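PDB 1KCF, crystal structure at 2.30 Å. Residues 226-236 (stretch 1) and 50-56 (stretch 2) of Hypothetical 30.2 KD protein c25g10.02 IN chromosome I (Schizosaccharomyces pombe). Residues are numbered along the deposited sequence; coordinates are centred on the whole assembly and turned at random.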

# COMPACT_ATOMS: atom_id res chain seq x y z
N ASP A 226 16.87 20.96 -1.38
CA ASP A 226 17.29 19.63 -1.81
C ASP A 226 16.08 18.77 -2.15
O ASP A 226 16.09 18.05 -3.14
CB ASP A 226 18.12 18.97 -0.71
CG ASP A 226 19.35 19.78 -0.36
OD1 ASP A 226 20.38 19.64 -1.05
OD2 ASP A 226 19.28 20.58 0.60
N ASP A 227 15.04 18.84 -1.32
CA ASP A 227 13.85 18.04 -1.57
C ASP A 227 13.10 18.53 -2.80
O ASP A 227 12.58 17.73 -3.58
CB ASP A 227 12.94 18.03 -0.34
CG ASP A 227 13.58 17.32 0.85
OD1 ASP A 227 14.59 16.61 0.65
OD2 ASP A 227 13.07 17.46 1.99
N MET A 228 13.05 19.85 -2.99
CA MET A 228 12.36 20.43 -4.15
C MET A 228 13.12 20.09 -5.43
O MET A 228 12.53 19.80 -6.47
CB MET A 228 12.26 21.95 -4.04
CG MET A 228 11.39 22.47 -2.90
SD MET A 228 11.06 24.24 -3.08
CE MET A 228 12.56 24.94 -2.49
N ALA A 229 14.45 20.17 -5.34
CA ALA A 229 15.29 19.88 -6.49
C ALA A 229 15.08 18.43 -6.90
O ALA A 229 15.04 18.11 -8.09
CB ALA A 229 16.76 20.12 -6.13
N ASP A 230 14.90 17.57 -5.91
CA ASP A 230 14.69 16.15 -6.19
C ASP A 230 13.47 15.92 -7.08
O ASP A 230 13.57 15.27 -8.12
CB ASP A 230 14.53 15.38 -4.88
CG ASP A 230 15.05 13.96 -4.99
OD1 ASP A 230 16.28 13.81 -5.16
OD2 ASP A 230 14.24 13.01 -4.91
N SER A 231 12.31 16.46 -6.69
CA SER A 231 11.11 16.27 -7.50
C SER A 231 11.22 16.97 -8.86
O SER A 231 10.68 16.49 -9.85
CB SER A 231 9.86 16.76 -6.76
OG SER A 231 9.90 18.15 -6.50
N ALA A 232 11.93 18.09 -8.91
CA ALA A 232 12.09 18.82 -10.16
C ALA A 232 12.94 17.99 -11.14
O ALA A 232 12.69 18.00 -12.34
CB ALA A 232 12.74 20.18 -9.91
N LEU A 233 13.94 17.29 -10.62
CA LEU A 233 14.80 16.46 -11.46
C LEU A 233 14.05 15.22 -11.94
O LEU A 233 14.36 14.67 -13.00
CB LEU A 233 16.06 16.04 -10.71
CG LEU A 233 17.08 17.14 -10.42
CD1 LEU A 233 18.09 16.64 -9.42
CD2 LEU A 233 17.76 17.57 -11.72
N ILE A 234 13.08 14.78 -11.15
CA ILE A 234 12.28 13.62 -11.53
C ILE A 234 11.41 13.98 -12.73
O ILE A 234 11.47 13.33 -13.77
CB ILE A 234 11.38 13.16 -10.35
CG1 ILE A 234 12.24 12.50 -9.27
CG2 ILE A 234 10.32 12.19 -10.85
CD1 ILE A 234 11.45 12.11 -8.02
N ALA A 235 10.60 15.03 -12.57
CA ALA A 235 9.70 15.48 -13.63
C ALA A 235 10.44 15.89 -14.90
O ALA A 235 10.17 15.36 -15.98
CB ALA A 235 8.86 16.66 -13.14
N SER A 236 11.38 16.83 -14.77
CA SER A 236 12.12 17.30 -15.94
C SER A 236 12.92 16.17 -16.57
O SER A 236 13.05 16.10 -17.79
CB SER A 236 13.05 18.46 -15.56
OG SER A 236 14.10 18.04 -14.71
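Stretch 2 (50-56) KNFSYCF

Residues 50–56 pack as an extended segment along one side of the helix formed by residues 226–236, a contact within a single chain between segments at least 174 residues apart in sequence. Lys-50 and Asn-51 belong to a loop or turn, and from Phe-52 onward the chain is a β-strand, which continues beyond Phe-56; the backbone angles of Ser-53, Tyr-54 and Cys-55 (φ/ψ −127/147°, −149/153° and −140/120°) are those of a well-extended chain. The helix, for its part, extends past both ends of stretch 1. Strand and helix run in broadly the same direction, their axes crossing at −42° with a closest approach of 6.8 Å. So close an approach brings the backbones near each other at the middle of the contact, where the CA atoms of Tyr-54 and Ser-231 are 5.4 Å apart and those of Cys-55 and Ala-232 are 5.5 Å apart. Together the two segments bury 332 Å².

The alternation of side chains along the strand determines which residues meet the helix. Ser-53 and Cys-55 direct their CA-to-CB bonds toward it, as does Asn-51 in the preceding loop, whereas Phe-52, Tyr-54 and Phe-56 point theirs away. The large aromatic rings are thus kept out of the interface, and small side chains occupy it. On the helix, Asp-227, Ser-231 and Ala-235, spaced four residues apart and therefore about one turn from each other, point toward the strand and contact it.

The polar part of the contact centres on Ser-53. Its OG lies 3.0 Å from OG of Ser-231, a hydrogen bond between two hydroxyls in which either could be the donor. The same OG of Ser-53 is also 3.0 Å from the backbone O of Asp-227, which accepts weakly from Ser-231 N within the helix (3.4 Å). Ser-231 OG, in the p rotamer, is in turn 3.1 Å from Met-228 O, so the two serine hydroxyls sit among helix carbonyls, with more than one arrangement of their protons possible. The Ser-53 hydroxyl also rests against the helix backbone itself, with OG 3.8 Å from Met-228 CA.

Nearer the C-terminal end of both segments the contact becomes largely apolar and is built around Cys-55, the residue of stretch 2 most covered by the helix. Its SG lies 3.8 Å from CA and 4.1 Å from CB of Ala-232, while its CB is 4.3 Å from CB of Ala-235. The same CB of Cys-55 approaches the backbone O of Ser-231 to 3.6 Å. The two alanines, with nothing beyond CB, leave the cysteine close to the helix backbone.

At the other end, Asn-51 packs against Asp-227 by van der Waals contact, its CB 3.4 Å from Asp-227 OD2. The other carboxylate oxygen, OD1, is hydrogen-bonded elsewhere in the structure, whereas Asn-51 OD1 is buried by the contact without a partner in the model.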

# COMPACT_ATOMS: atom_id res chain seq x y z
N LYS A 50 7.01 13.52 6.07
CA LYS A 50 7.38 14.82 6.61
C LYS A 50 8.08 15.69 5.57
O LYS A 50 8.30 16.88 5.79
CB LYS A 50 8.26 14.64 7.86
CG LYS A 50 7.50 13.97 9.00
CD LYS A 50 8.28 13.96 10.30
CE LYS A 50 7.48 13.27 11.41
NZ LYS A 50 8.19 13.27 12.72
N ASN A 51 8.41 15.09 4.43
CA ASN A 51 9.04 15.84 3.34
C ASN A 51 8.51 15.39 1.98
O ASN A 51 9.27 15.08 1.06
CB ASN A 51 10.57 15.70 3.38
CG ASN A 51 11.04 14.28 3.14
OD1 ASN A 51 12.22 14.05 2.87
ND2 ASN A 51 10.13 13.32 3.24
N PHE A 52 7.19 15.36 1.88
CA PHE A 52 6.52 14.99 0.63
C PHE A 52 6.87 16.10 -0.35
O PHE A 52 6.70 17.28 -0.04
CB PHE A 52 5.01 14.94 0.85
CG PHE A 52 4.22 14.58 -0.38
CD1 PHE A 52 4.06 13.25 -0.76
CD2 PHE A 52 3.63 15.57 -1.16
CE1 PHE A 52 3.32 12.91 -1.89
CE2 PHE A 52 2.89 15.24 -2.29
CZ PHE A 52 2.74 13.91 -2.66
N SER A 53 7.37 15.74 -1.51
CA SER A 53 7.72 16.75 -2.50
C SER A 53 7.05 16.44 -3.83
O SER A 53 6.86 15.28 -4.18
CB SER A 53 9.24 16.82 -2.68
OG SER A 53 9.59 17.86 -3.58
N TYR A 54 6.69 17.49 -4.57
CA TYR A 54 6.05 17.32 -5.86
C TYR A 54 6.41 18.47 -6.79
O TYR A 54 6.71 19.57 -6.35
CB TYR A 54 4.53 17.25 -5.69
CG TYR A 54 3.89 18.56 -5.27
CD1 TYR A 54 3.59 19.53 -6.22
CD2 TYR A 54 3.61 18.83 -3.93
CE1 TYR A 54 3.02 20.75 -5.85
CE2 TYR A 54 3.05 20.04 -3.55
CZ TYR A 54 2.75 21.00 -4.51
OH TYR A 54 2.19 22.21 -4.15
N CYS A 55 6.39 18.18 -8.09
CA CYS A 55 6.68 19.18 -9.11
C CYS A 55 5.68 18.92 -10.24
O CYS A 55 5.65 17.83 -10.81
CB CYS A 55 8.12 19.03 -9.62
SG CYS A 55 8.68 20.38 -10.73
N PHE A 56 4.86 19.91 -10.54
CA PHE A 56 3.85 19.78 -11.59
C PHE A 56 4.34 20.64 -12.76
O PHE A 56 4.50 21.85 -12.62
CB PHE A 56 2.50 20.27 -11.07
CG PHE A 56 1.35 20.06 -12.02
CD1 PHE A 56 1.13 18.82 -12.60
CD2 PHE A 56 0.47 21.10 -12.31
CE1 PHE A 56 0.05 18.61 -13.46
CE2 PHE A 56 -0.62 20.90 -13.17
CZ PHE A 56 -0.82 19.65 -13.74